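Local atomic coordinates of lactose Operon Repressor (Escherichia coli, PDB entry 1JYE), a protein that represses transcription of the lactose operon by binding operator DNA, a grip that inducer sugars release. Residues G218-M223 / V244-M249; S224-T229 / M254-E259. The protein carries 1 engineered substitution. One frame throughout, in Å; residues are numbered along the deposited sequence.

Contact 1. Residues G218-M223 / V244-M249; sequences GDWSAM and VANDQM
Trp220 and Asn246 meet where two strand-to-helix loops of a periplasmic-binding-protein-like subdomain run side by side, at the C-terminal edge of its parallel sheet, where proteins of this fold usually bind their ligand. Asn246 ND2 gives a nearly straight hydrogen bond of 3.0 Å to Trp220 O, on a lone pair in the carbonyl plane. The amide stands 47° to the indole, which bears on it through CE3, while the neighbouring CZ3 brings the ring edge to Ala245 O at 3.6 Å. Asn246 ND2 also bonds a glycerol, probably from the crystallisation liquor, as may happen in a pocket. Asn246 is the N-cap of helix 247-259; its CG lies between the backbone N and the carbonyl carbon (chi1 80°), and OD1 accepts from Met249 N. Met249, bent at chi3 (-71°), brings CE within 3.8 Å of Trp220 CE3, and its SD takes a weak hydrogen bond from Trp220 N. Within the 218-223 loop, Asp219 OD1 accepts from Ser221 N, an Asx turn, and also from Ser221 OG, just before helix 222-234. The backbones come closest at Ala222, whose CA makes a CA-H...O contact of 3.0 Å with Gln248 O.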
# COMPACT_ATOMS: atom_id res chain seq x y z
N GLY A 218 2.19 1.44 -18.74
CA GLY A 218 2.30 0.39 -17.74
C GLY A 218 0.96 0.18 -17.04
O GLY A 218 -0.07 0.56 -17.57
N ASP A 219 0.98 -0.41 -15.84
CA ASP A 219 -0.28 -0.65 -15.12
C ASP A 219 -0.25 -0.24 -13.65
O ASP A 219 -1.05 -0.75 -12.85
CB ASP A 219 -0.69 -2.13 -15.24
CG ASP A 219 0.28 -3.07 -14.53
OD1 ASP A 219 1.14 -2.59 -13.77
OD2 ASP A 219 0.18 -4.30 -14.74
N TRP A 220 0.65 0.67 -13.31
CA TRP A 220 0.85 1.20 -11.95
C TRP A 220 1.79 0.32 -11.11
O TRP A 220 2.26 0.76 -10.06
CB TRP A 220 -0.49 1.32 -11.19
CG TRP A 220 -1.50 2.32 -11.72
CD1 TRP A 220 -2.84 2.10 -11.86
CD2 TRP A 220 -1.28 3.69 -12.08
NE1 TRP A 220 -3.47 3.25 -12.28
CE2 TRP A 220 -2.54 4.24 -12.43
CE3 TRP A 220 -0.15 4.51 -12.15
CZ2 TRP A 220 -2.70 5.57 -12.83
CZ3 TRP A 220 -0.31 5.85 -12.55
CH2 TRP A 220 -1.58 6.36 -12.88
N SER A 221 2.06 -0.90 -11.57
CA SER A 221 2.94 -1.80 -10.81
C SER A 221 4.42 -1.66 -11.13
O SER A 221 4.80 -1.26 -12.23
CB SER A 221 2.52 -3.26 -11.03
OG SER A 221 2.89 -3.71 -12.33
N ALA A 222 5.25 -2.01 -10.15
CA ALA A 222 6.69 -1.94 -10.34
C ALA A 222 7.11 -2.86 -11.48
O ALA A 222 7.97 -2.50 -12.29
CB ALA A 222 7.42 -2.34 -9.05
N MET A 223 6.51 -4.05 -11.56
CA MET A 223 6.88 -4.98 -12.62
C MET A 223 6.60 -4.41 -14.00
O MET A 223 7.37 -4.65 -14.93
CB MET A 223 6.17 -6.32 -12.45
CG MET A 223 6.70 -7.41 -13.38
SD MET A 223 8.50 -7.69 -13.24
CE MET A 223 8.58 -8.61 -11.71
N VAL A 244 7.99 9.04 -15.23
CA VAL A 244 7.20 7.85 -14.94
C VAL A 244 5.93 8.20 -14.17
O VAL A 244 5.95 9.04 -13.27
CB VAL A 244 8.06 6.83 -14.16
CG1 VAL A 244 7.29 5.53 -13.98
CG2 VAL A 244 9.36 6.58 -14.91
N ALA A 245 4.82 7.55 -14.53
CA ALA A 245 3.51 7.83 -13.97
C ALA A 245 3.29 7.65 -12.47
O ALA A 245 2.36 8.23 -11.92
CB ALA A 245 2.43 7.07 -14.75
N ASN A 246 4.11 6.84 -11.82
CA ASN A 246 3.99 6.71 -10.37
C ASN A 246 5.29 6.16 -9.81
O ASN A 246 6.15 5.70 -10.55
CB ASN A 246 2.74 5.91 -9.94
CG ASN A 246 2.90 4.40 -10.05
OD1 ASN A 246 3.79 3.90 -10.72
ND2 ASN A 246 2.00 3.68 -9.38
N ASP A 247 5.45 6.25 -8.49
CA ASP A 247 6.68 5.80 -7.88
C ASP A 247 6.96 4.31 -8.01
O ASP A 247 8.11 3.91 -8.18
CB ASP A 247 6.71 6.21 -6.40
CG ASP A 247 6.79 7.72 -6.23
OD1 ASP A 247 7.13 8.42 -7.21
OD2 ASP A 247 6.52 8.21 -5.11
N GLN A 248 5.93 3.48 -7.95
CA GLN A 248 6.15 2.05 -8.08
C GLN A 248 6.64 1.68 -9.48
O GLN A 248 7.55 0.87 -9.61
CB GLN A 248 4.87 1.29 -7.73
CG GLN A 248 4.59 1.28 -6.24
CD GLN A 248 3.16 0.92 -5.93
OE1 GLN A 248 2.25 1.71 -6.16
NE2 GLN A 248 2.95 -0.28 -5.40
N MET A 249 6.06 2.27 -10.51
CA MET A 249 6.55 1.97 -11.85
C MET A 249 7.96 2.53 -11.98
O MET A 249 8.80 1.96 -12.68
CB MET A 249 5.64 2.57 -12.93
CG MET A 249 4.29 1.90 -13.02
SD MET A 249 3.40 2.34 -14.52
CE MET A 249 2.98 3.99 -14.17

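Contact 2. Residues S224-T229 / M254-E259; sequences SGFQQT and MRAITE
Phe226 and Arg255 form a flat stack between two neighbouring helices: the guanidinium lies over one face of the ring with the planes only 5° apart, and CZ sits 3.8 Å from the ring centroid, in cation-pi geometry. Phe226 CG is anti to the backbone N (chi1 175°), and beyond it the ring reaches helix 247-259. The Arg255 chain is extended from CG to NE, and its CG and CD run beside Phe226 CD1 and CE1 before the charged group spreads over the ring. Glu259, one turn on, holds that group in place. Its OE2 accepts a practically straight salt-bridge hydrogen bond of 3.0 Å from Arg255 NE, lying in the guanidinium plane although the donor stands above the carboxylate plane. Glu259 OE1 also comes 3.5 Å from Phe226 CE1, the carboxylate being turned nearly perpendicular to the ring.

Ala256, the next most covered residue after Phe226, meets both the ring and Thr229. Phe226 CD1 lies 3.6 Å from Ala256 N, at the ring edge, and Ala256 CB rests against Thr229 CB and CG2. Thr229 OG1 bonds back to Gly225 O at 2.7 Å, while CG2, anti to the backbone N, meets the alanine methyl. Cys281 and Ser280 of the second subunit pack on Phe226 and Arg255, placing the stack in the contact between the subunits. With axes 8.1 Å apart and inclined at 44°, the segments show the side-by-side packing of successive helices on one face of a parallel sheet, characteristic of the alternating beta-alpha fold of periplasmic-binding-protein-like domains.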
# COMPACT_ATOMS: atom_id res chain seq x y z
N SER A 224 5.51 -3.66 -14.15
CA SER A 224 5.21 -3.09 -15.47
C SER A 224 6.26 -2.04 -15.81
O SER A 224 6.63 -1.87 -16.98
CB SER A 224 3.80 -2.49 -15.50
OG SER A 224 3.72 -1.26 -14.80
N GLY A 225 6.76 -1.33 -14.80
CA GLY A 225 7.78 -0.33 -15.04
C GLY A 225 9.07 -1.01 -15.48
O GLY A 225 9.79 -0.52 -16.35
N PHE A 226 9.36 -2.15 -14.87
CA PHE A 226 10.55 -2.91 -15.20
C PHE A 226 10.47 -3.46 -16.62
O PHE A 226 11.40 -3.32 -17.41
CB PHE A 226 10.71 -4.08 -14.22
CG PHE A 226 11.86 -4.99 -14.56
CD1 PHE A 226 13.17 -4.60 -14.28
CD2 PHE A 226 11.64 -6.22 -15.17
CE1 PHE A 226 14.25 -5.43 -14.61
CE2 PHE A 226 12.71 -7.05 -15.50
CZ PHE A 226 14.01 -6.65 -15.22
N GLN A 227 9.34 -4.08 -16.94
CA GLN A 227 9.14 -4.67 -18.26
C GLN A 227 9.17 -3.64 -19.38
O GLN A 227 9.88 -3.82 -20.37
CB GLN A 227 7.81 -5.43 -18.30
CG GLN A 227 7.70 -6.55 -17.28
CD GLN A 227 6.35 -7.23 -17.28
OE1 GLN A 227 5.31 -6.56 -17.23
NE2 GLN A 227 6.35 -8.55 -17.33
N GLN A 228 8.42 -2.57 -19.23
CA GLN A 228 8.38 -1.53 -20.26
C GLN A 228 9.74 -0.88 -20.48
O GLN A 228 10.14 -0.62 -21.62
CB GLN A 228 7.34 -0.46 -19.90
CG GLN A 228 5.91 -0.97 -19.96
CD GLN A 228 5.56 -1.55 -21.32
OE1 GLN A 228 5.76 -0.90 -22.34
NE2 GLN A 228 5.03 -2.77 -21.33
N THR A 229 10.45 -0.62 -19.39
CA THR A 229 11.76 0.01 -19.49
C THR A 229 12.77 -0.94 -20.12
O THR A 229 13.58 -0.53 -20.95
CB THR A 229 12.25 0.48 -18.11
OG1 THR A 229 11.29 1.39 -17.56
CG2 THR A 229 13.59 1.19 -18.23
N MET A 254 13.85 1.93 -12.53
CA MET A 254 15.17 2.06 -11.93
C MET A 254 15.88 0.71 -11.89
O MET A 254 17.09 0.63 -12.13
CB MET A 254 15.03 2.64 -10.52
CG MET A 254 14.65 4.11 -10.51
SD MET A 254 14.15 4.70 -8.88
CE MET A 254 15.65 4.40 -7.95
N ARG A 255 15.14 -0.35 -11.61
CA ARG A 255 15.74 -1.68 -11.58
C ARG A 255 16.19 -2.06 -12.99
O ARG A 255 17.27 -2.61 -13.18
CB ARG A 255 14.75 -2.73 -11.06
CG ARG A 255 15.34 -4.13 -11.12
CD ARG A 255 14.34 -5.22 -10.76
NE ARG A 255 14.82 -6.51 -11.28
CZ ARG A 255 14.04 -7.50 -11.68
NH1 ARG A 255 12.72 -7.38 -11.62
NH2 ARG A 255 14.58 -8.60 -12.19
N ALA A 256 15.35 -1.77 -13.99
CA ALA A 256 15.69 -2.10 -15.37
C ALA A 256 16.96 -1.37 -15.79
O ALA A 256 17.87 -1.96 -16.38
CB ALA A 256 14.53 -1.71 -16.30
N ILE A 257 17.02 -0.08 -15.48
CA ILE A 257 18.18 0.74 -15.80
C ILE A 257 19.44 0.16 -15.18
O ILE A 257 20.45 -0.05 -15.85
CB ILE A 257 17.98 2.19 -15.28
CG1 ILE A 257 16.84 2.86 -16.06
CG2 ILE A 257 19.27 2.98 -15.42
CD1 ILE A 257 16.33 4.14 -15.42
N THR A 258 19.37 -0.13 -13.88
CA THR A 258 20.50 -0.67 -13.15
C THR A 258 20.97 -2.03 -13.67
O THR A 258 22.17 -2.25 -13.84
CB THR A 258 20.16 -0.80 -11.65
OG1 THR A 258 19.74 0.48 -11.15
CG2 THR A 258 21.38 -1.26 -10.86
N GLU A 259 20.04 -2.94 -13.92
CA GLU A 259 20.41 -4.26 -14.40
C GLU A 259 20.92 -4.22 -15.83
O GLU A 259 21.55 -5.18 -16.30
CB GLU A 259 19.22 -5.23 -14.27
CG GLU A 259 18.67 -5.31 -12.85
CD GLU A 259 17.82 -6.54 -12.60
OE1 GLU A 259 17.18 -7.05 -13.54
OE2 GLU A 259 17.77 -6.99 -11.43

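Both contacts join helix 222-234 to helix 247-259, contact 1 at their N-terminal ends and the loops leading into them, contact 2 farther along; their centres are 10 Å apart. Contact 1 lies nearer the chain's centre and uses mainly backbone groups: a carbonyl gripped by an amide and a weak N-H to sulfur bond, beside two helix caps. Contact 2, farther out, has no hydrogen bond across its segments and combines a charged stack toward the surface with a small buried patch of alanine and threonine. Ser224 ties the two together, its OG probably hydrogen-bonded to Asp219 N and packed on Met249 SD. Both also touch the second subunit, through Gln248 to Asp278 in contact 1 and packing in contact 2.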